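Local coordinates for protein TRNA (adenine(9)-n1)-methyltransferase (PDB 5A7Z) that methylates the N1 atom of adenosine 9 in tRNA, using S-adenosyl-L-methionine as the methyl donor, at residues 259-262 against 263-266; 212-215 against 216-220; 43-47 against 48-52. All blocks are in the same frame, centred on the assembly; numbering follows the deposited sequence.

Interaction 1 of 3, residues 259-262 against 263-266; sequences LEEA and IISL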
loop_
_atom_site.group_PDB
_atom_site.type_symbol
_atom_site.label_atom_id
_atom_site.label_comp_id
_atom_site.label_asym_id
_atom_site.label_seq_id
_atom_site.Cartn_x
_atom_site.Cartn_y
_atom_site.Cartn_z
ATOM N N LEU A 259 12.744 -9.454 0.232
ATOM C CA LEU A 259 12.907 -8.633 1.424
ATOM C C LEU A 259 14.271 -7.968 1.418
ATOM O O LEU A 259 14.382 -6.749 1.558
ATOM C CB LEU A 259 12.762 -9.495 2.678
ATOM C CG LEU A 259 12.876 -8.750 4.013
ATOM C CD1 LEU A 259 12.167 -7.410 3.963
ATOM C CD2 LEU A 259 12.322 -9.592 5.152
ATOM N N GLU A 260 15.306 -8.763 1.172
ATOM C CA GLU A 260 16.661 -8.242 1.039
ATOM C C GLU A 260 16.759 -7.087 0.036
ATOM O O GLU A 260 17.389 -6.069 0.322
ATOM C CB GLU A 260 17.627 -9.361 0.644
ATOM C CG GLU A 260 19.079 -8.923 0.552
ATOM C CD GLU A 260 20.013 -10.067 0.206
ATOM O OE1 GLU A 260 19.519 -11.197 0.000
ATOM O OE2 GLU A 260 21.238 -9.838 0.141
ATOM N N GLU A 261 16.145 -7.243 -1.135
ATOM C CA GLU A 261 16.247 -6.225 -2.180
ATOM C C GLU A 261 15.324 -5.068 -1.914
ATOM O O GLU A 261 15.583 -3.949 -2.354
ATOM C CB GLU A 261 15.909 -6.820 -3.551
ATOM C CG GLU A 261 16.858 -7.929 -3.995
ATOM C CD GLU A 261 18.116 -7.411 -4.712
ATOM O OE1 GLU A 261 18.957 -6.698 -4.077
ATOM O OE2 GLU A 261 18.270 -7.747 -5.916
ATOM N N ALA A 262 14.201 -5.360 -1.260
ATOM C CA ALA A 262 13.271 -4.321 -0.858
ATOM C C ALA A 262 13.983 -3.407 0.134
ATOM O O ALA A 262 13.915 -2.198 0.028
ATOM C CB ALA A 262 12.024 -4.939 -0.242
ATOM N N ILE A 263 14.701 -3.997 1.084
ATOM C CA ILE A 263 15.397 -3.192 2.068
ATOM C C ILE A 263 16.470 -2.379 1.390
ATOM O O ILE A 263 16.601 -1.183 1.662
ATOM C CB ILE A 263 16.029 -4.026 3.189
ATOM C CG1 ILE A 263 14.967 -4.685 4.034
ATOM C CG2 ILE A 263 16.878 -3.141 4.096
ATOM C CD1 ILE A 263 15.494 -5.811 4.902
ATOM N N ILE A 264 17.224 -3.021 0.493
ATOM C CA ILE A 264 18.310 -2.346 -0.240
ATOM C C ILE A 264 17.763 -1.121 -0.945
ATOM O O ILE A 264 18.282 -0.022 -0.781
ATOM C CB ILE A 264 18.982 -3.280 -1.297
ATOM C CG1 ILE A 264 19.832 -4.382 -0.626
ATOM C CG2 ILE A 264 19.833 -2.469 -2.271
ATOM C CD1 ILE A 264 20.653 -3.911 0.541
ATOM N N SER A 265 16.702 -1.303 -1.718
ATOM C CA SER A 265 16.192 -0.223 -2.558
ATOM C C SER A 265 15.791 1.030 -1.745
ATOM O O SER A 265 15.683 2.118 -2.308
ATOM C CB SER A 265 15.025 -0.717 -3.416
ATOM O OG SER A 265 14.084 -1.433 -2.638
ATOM N N LEU A 266 15.617 0.879 -0.421
ATOM C CA LEU A 266 15.275 2.014 0.475
ATOM C C LEU A 266 16.433 2.518 1.344
ATOM O O LEU A 266 17.568 2.061 1.228
ATOM C CB LEU A 266 14.092 1.638 1.384
ATOM C CG LEU A 266 12.742 1.929 0.734
ATOM C CD1 LEU A 266 12.395 0.887 -0.307
ATOM C CD2 LEU A 266 11.648 2.018 1.761
#
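Ile-263 packs one turn on from Leu-259, on the buried side of the helix 259-265. Its CB lies 3.6 Å from the backbone O of Leu-259. CG1 stands beside the backbone N (chi1 -67°), which brings it still closer to that oxygen, at 3.3 Å. From there the chain runs on to CD1, which meets Leu-259 CD1 at 3.8 Å. The two side chains cross obliquely, and the contact between them is wholly aliphatic. The same Leu-259 O accepts the N-H of Ile-263 at 2.8 Å. The next helical bonds run from Ile-264 N to Glu-260 O and from Ser-265 N to Glu-261 O. Ser-265 OG folds back over the last turn. It lies 2.9 Å from Glu-261 O and 2.8 Å from Ala-262 O, and its single proton could serve either. Glu-260, Glu-261 and Ile-264 occupy the exposed side. At the start of the helix, Leu-259 N bonds to the carboxylate of Asp-188. Ala-262, Ser-265 and Leu-266 rest on Arg-251 of helix 242-255, while Ile-263 touches Ile-229, just beyond strand 226-228.

Interaction 2 of 3, residues 212-215 against 216-220; sequences ATER and LALSR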
loop_
_atom_site.group_PDB
_atom_site.type_symbol
_atom_site.label_atom_id
_atom_site.label_comp_id
_atom_site.label_asym_id
_atom_site.label_seq_id
_atom_site.Cartn_x
_atom_site.Cartn_y
_atom_site.Cartn_z
ATOM N N ALA A 212 -2.514 1.447 20.689
ATOM C CA ALA A 212 -3.960 1.227 20.537
ATOM C C ALA A 212 -4.223 -0.255 20.217
ATOM O O ALA A 212 -5.242 -0.830 20.606
ATOM C CB ALA A 212 -4.536 2.128 19.474
ATOM N N THR A 213 -3.252 -0.905 19.607
ATOM C CA THR A 213 -3.377 -2.328 19.372
ATOM C C THR A 213 -3.056 -3.159 20.641
ATOM O O THR A 213 -3.702 -4.164 20.904
ATOM C CB THR A 213 -2.544 -2.779 18.134
ATOM O OG1 THR A 213 -1.151 -2.883 18.466
ATOM C CG2 THR A 213 -2.710 -1.782 17.004
ATOM N N GLU A 214 -2.093 -2.717 21.436
ATOM C CA GLU A 214 -1.859 -3.309 22.767
ATOM C C GLU A 214 -3.109 -3.244 23.642
ATOM O O GLU A 214 -3.443 -4.181 24.363
ATOM C CB GLU A 214 -0.709 -2.590 23.444
ATOM C CG GLU A 214 -0.554 -2.876 24.910
ATOM C CD GLU A 214 0.461 -1.955 25.543
ATOM O OE1 GLU A 214 1.632 -2.027 25.137
ATOM O OE2 GLU A 214 0.078 -1.115 26.387
ATOM N N ARG A 215 -3.815 -2.140 23.541
ATOM C CA ARG A 215 -5.030 -1.956 24.288
ATOM C C ARG A 215 -6.101 -2.955 23.862
ATOM O O ARG A 215 -6.793 -3.542 24.713
ATOM C CB ARG A 215 -5.520 -0.536 24.115
ATOM C CG ARG A 215 -6.915 -0.265 24.652
ATOM C CD ARG A 215 -7.352 1.181 24.359
ATOM N NE ARG A 215 -6.221 2.121 24.294
ATOM C CZ ARG A 215 -6.000 2.971 23.284
ATOM N NH1 ARG A 215 -6.834 3.038 22.236
ATOM N NH2 ARG A 215 -4.947 3.766 23.328
ATOM N N LEU A 216 -6.237 -3.165 22.556
ATOM C CA LEU A 216 -7.188 -4.161 22.054
ATOM C C LEU A 216 -6.813 -5.585 22.509
ATOM O O LEU A 216 -7.652 -6.324 22.991
ATOM C CB LEU A 216 -7.261 -4.127 20.532
ATOM C CG LEU A 216 -8.623 -4.603 20.028
ATOM C CD1 LEU A 216 -9.622 -3.461 20.132
ATOM C CD2 LEU A 216 -8.544 -5.114 18.605
ATOM N N ALA A 217 -5.538 -5.927 22.336
ATOM C CA ALA A 217 -4.986 -7.218 22.694
ATOM C C ALA A 217 -5.201 -7.584 24.158
ATOM O O ALA A 217 -5.709 -8.676 24.468
ATOM C CB ALA A 217 -3.491 -7.237 22.384
ATOM N N LEU A 218 -4.758 -6.705 25.057
ATOM C CA LEU A 218 -4.989 -6.880 26.506
ATOM C C LEU A 218 -6.454 -6.990 26.875
ATOM O O LEU A 218 -6.804 -7.621 27.853
ATOM C CB LEU A 218 -4.398 -5.712 27.284
ATOM C CG LEU A 218 -2.867 -5.705 27.372
ATOM C CD1 LEU A 218 -2.356 -4.321 27.737
ATOM C CD2 LEU A 218 -2.381 -6.733 28.383
ATOM N N SER A 219 -7.307 -6.320 26.142
ATOM C CA SER A 219 -8.698 -6.260 26.512
ATOM C C SER A 219 -9.452 -7.541 26.115
ATOM O O SER A 219 -10.488 -7.868 26.705
ATOM C CB SER A 219 -9.350 -5.028 25.886
ATOM O OG SER A 219 -10.726 -4.978 26.191
ATOM N N ARG A 220 -8.920 -8.269 25.131
ATOM C CA ARG A 220 -9.603 -9.445 24.593
ATOM C C ARG A 220 -8.759 -10.708 24.663
ATOM O O ARG A 220 -9.158 -11.748 24.161
ATOM C CB ARG A 220 -10.020 -9.163 23.158
ATOM C CG ARG A 220 -10.873 -7.923 23.042
ATOM C CD ARG A 220 -11.489 -7.775 21.669
ATOM N NE ARG A 220 -11.982 -6.415 21.509
ATOM C CZ ARG A 220 -12.226 -5.810 20.341
ATOM N NH1 ARG A 220 -12.051 -6.441 19.184
ATOM N NH2 ARG A 220 -12.654 -4.547 20.336
#
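Glu-214 and Leu-218 come together through different first torsions. Glu-214 carries CG opposite its backbone N (chi1 167°) and stays extended to CD. Leu-218 has CG beside its own N (chi1 -73°). The two side chains therefore lie side by side and point the same way, with Glu-214 CG 3.7 Å from Leu-218 CD1. The contact is between the aliphatic part of the glutamate and one leucine methyl. Leu-218 CG also comes within 3.4 Å of Glu-214 O. That oxygen accepts the N-H of Leu-218 at 2.9 Å in a nearly straight bond.

The neighbouring bonds show how the helix changes along its length. Ala-217 N reaches Thr-213 O at 2.9 Å, again nearly straight. Leu-216 N to Ala-212 O is longer, at 3.2 Å. Ser-219 N to Arg-215 O is weak, with an N-H...O angle of 134°. The bonds of Arg-220 N back to Leu-216 O and Ala-217 O are weak too, so the regular pattern slackens toward the C-terminal end. The Arg-215 side chain folds back toward the first turn. One face of its guanidinium lies over Ala-212 CA, with the contact offset toward the rim.

Asp-113 accepts from Ala-212 N and Thr-213 N, and Thr-213 OG1 bonds to Asp-210 O. Thr-213, Arg-215 and Leu-216 also touch the loop residues Leu-167, Ser-166 and Leu-169. This is a short helix with a buried start and an exposed end, in the SPOUT methyltransferase domain. Its N-terminal end is tied to Asp-113 at the end of the parallel strand 109-113.

Interaction 3 of 3, residues 43-47 against 48-52; sequences HERPS and LQSLA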
loop_
_atom_site.group_PDB
_atom_site.type_symbol
_atom_site.label_atom_id
_atom_site.label_comp_id
_atom_site.label_asym_id
_atom_site.label_seq_id
_atom_site.Cartn_x
_atom_site.Cartn_y
_atom_site.Cartn_z
ATOM N N HIS A 43 0.487 9.512 -21.919
ATOM C CA HIS A 43 1.675 9.774 -21.102
ATOM C C HIS A 43 1.644 9.095 -19.733
ATOM O O HIS A 43 2.585 9.252 -18.962
ATOM C CB HIS A 43 1.822 11.288 -20.864
ATOM C CG HIS A 43 1.833 12.098 -22.126
ATOM N ND1 HIS A 43 2.934 12.173 -22.948
ATOM C CD2 HIS A 43 0.865 12.837 -22.723
ATOM C CE1 HIS A 43 2.648 12.921 -23.998
ATOM N NE2 HIS A 43 1.402 13.348 -23.879
ATOM N N GLU A 44 0.570 8.366 -19.414
ATOM C CA GLU A 44 0.446 7.792 -18.081
ATOM C C GLU A 44 1.486 6.738 -17.884
ATOM O O GLU A 44 2.001 6.196 -18.834
ATOM C CB GLU A 44 -0.961 7.207 -17.843
ATOM C CG GLU A 44 -2.095 8.201 -18.027
ATOM C CD GLU A 44 -1.814 9.547 -17.377
ATOM O OE1 GLU A 44 -1.420 9.571 -16.188
ATOM O OE2 GLU A 44 -1.960 10.582 -18.053
ATOM N N ARG A 45 1.777 6.439 -16.636
ATOM C CA ARG A 45 2.618 5.315 -16.290
ATOM C C ARG A 45 1.948 4.017 -16.718
ATOM O O ARG A 45 0.761 3.821 -16.496
ATOM C CB ARG A 45 2.876 5.253 -14.784
ATOM C CG ARG A 45 3.623 6.432 -14.207
ATOM C CD ARG A 45 3.841 6.262 -12.716
ATOM N NE ARG A 45 4.461 4.970 -12.396
ATOM C CZ ARG A 45 4.640 4.507 -11.156
ATOM N NH1 ARG A 45 4.278 5.236 -10.099
ATOM N NH2 ARG A 45 5.192 3.316 -10.970
ATOM N N PRO A 46 2.737 3.104 -17.292
ATOM C CA PRO A 46 2.232 1.867 -17.870
ATOM C C PRO A 46 1.974 0.797 -16.813
ATOM O O PRO A 46 2.681 -0.176 -16.750
ATOM C CB PRO A 46 3.349 1.452 -18.835
ATOM C CG PRO A 46 4.588 2.031 -18.250
ATOM C CD PRO A 46 4.195 3.266 -17.493
ATOM N N SER A 47 0.941 1.001 -16.000
ATOM C CA SER A 47 0.606 0.104 -14.921
ATOM C C SER A 47 -0.869 0.305 -14.635
ATOM O O SER A 47 -1.273 1.426 -14.428
ATOM C CB SER A 47 1.434 0.470 -13.671
ATOM O OG SER A 47 0.858 -0.039 -12.495
ATOM N N LEU A 48 -1.653 -0.772 -14.593
ATOM C CA LEU A 48 -3.092 -0.649 -14.301
ATOM C C LEU A 48 -3.297 -0.068 -12.940
ATOM O O LEU A 48 -4.358 0.480 -12.663
ATOM C CB LEU A 48 -3.791 -2.009 -14.333
ATOM C CG LEU A 48 -4.036 -2.659 -15.683
ATOM C CD1 LEU A 48 -4.688 -4.006 -15.479
ATOM C CD2 LEU A 48 -4.910 -1.760 -16.554
ATOM N N GLN A 49 -2.317 -0.232 -12.056
ATOM C CA GLN A 49 -2.445 0.307 -10.697
ATOM C C GLN A 49 -2.336 1.810 -10.715
ATOM O O GLN A 49 -2.992 2.485 -9.931
ATOM C CB GLN A 49 -1.384 -0.284 -9.748
ATOM C CG GLN A 49 -1.503 0.189 -8.287
ATOM C CD GLN A 49 -0.839 1.533 -8.052
ATOM O OE1 GLN A 49 -0.061 1.984 -8.867
ATOM N NE2 GLN A 49 -1.157 2.178 -6.939
ATOM N N SER A 50 -1.464 2.322 -11.583
ATOM C CA SER A 50 -1.277 3.769 -11.778
ATOM C C SER A 50 -2.525 4.361 -12.415
ATOM O O SER A 50 -2.962 5.418 -12.065
ATOM C CB SER A 50 -0.063 4.038 -12.671
ATOM O OG SER A 50 1.148 3.504 -12.099
ATOM N N LEU A 51 -3.126 3.639 -13.319
ATOM C CA LEU A 51 -4.297 4.143 -13.967
ATOM C C LEU A 51 -5.420 4.146 -12.972
ATOM O O LEU A 51 -6.159 5.105 -12.893
ATOM C CB LEU A 51 -4.644 3.304 -15.189
ATOM C CG LEU A 51 -3.521 3.194 -16.238
ATOM C CD1 LEU A 51 -4.038 2.414 -17.442
ATOM C CD2 LEU A 51 -3.007 4.550 -16.687
ATOM N N ALA A 52 -5.535 3.072 -12.194
ATOM C CA ALA A 52 -6.607 2.979 -11.196
ATOM C C ALA A 52 -6.542 4.146 -10.241
ATOM O O ALA A 52 -7.552 4.775 -9.963
ATOM C CB ALA A 52 -6.530 1.684 -10.433
HETATM O O HOH W 1 2.275 0.698 -10.286
#
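Ser-47 meets the first turn of helix 48-57 with both its backbone O and its side chain. Its O accepts from Leu-51 N at 3.1 Å. Ser-50 N makes a weak bond to the same oxygen. Ser-47 OG lies opposite its own backbone N (chi1 160°) and turns toward the helix start. There it accepts a second weak bond from Ser-50 N, at 3.4 Å. Ser-47 is thus the N-cap of the helix. Ahead of it, Pro-46 is the centre of an inverse gamma turn, closed by Ser-47 N to Arg-45 O at 2.9 Å. A water continues from the cap, 2.7 Å from Ser-47 OG, and donates to Gln-49 OE1.

Two side chains of the loop lean on the same turn. Glu-44 CB meets Leu-51 CD2 at 3.5 Å, the two chains crossing at a slant. Arg-45 CB is 3.6 Å from Ser-50 OG. As modelled, that oxygen also sits over one face of the Arg-45 guanidinium, near its rim, but this side chain is poorly ordered.

Farther out, Glu-44 OE1 forms a salt bridge with Lys-54, farther along helix 48-57. Asp-75 accepts from Leu-48 N, and the backbone oxygens of Arg-140 and Leu-143 hold Gln-49 NE2. Leu-48 packs against Ala-24 and Ser-28 of helix 22-33, and both Leu-48 and Leu-51 touch Leu-80 of strand 78-82.

How the interactions relate
All three contacts are local, each within one helix or at its start. No helix is shared between them, and none touches another. Interactions 1 and 2 share the TRM10-type methyltransferase range, yet their centres are 31 Å apart. Interaction 3 belongs to the N-terminal part and lies across the chain's centre from interaction 2, 39 Å between centres. Each is partly buried. Interaction 3 has the most buried residues, and combines a weak capping bond and a bridging water with an aliphatic contact. Interaction 1 has a buried aliphatic side and an exposed side with two glutamates. Interaction 2 is the most outlying, and its side-chain contact lies on the surface.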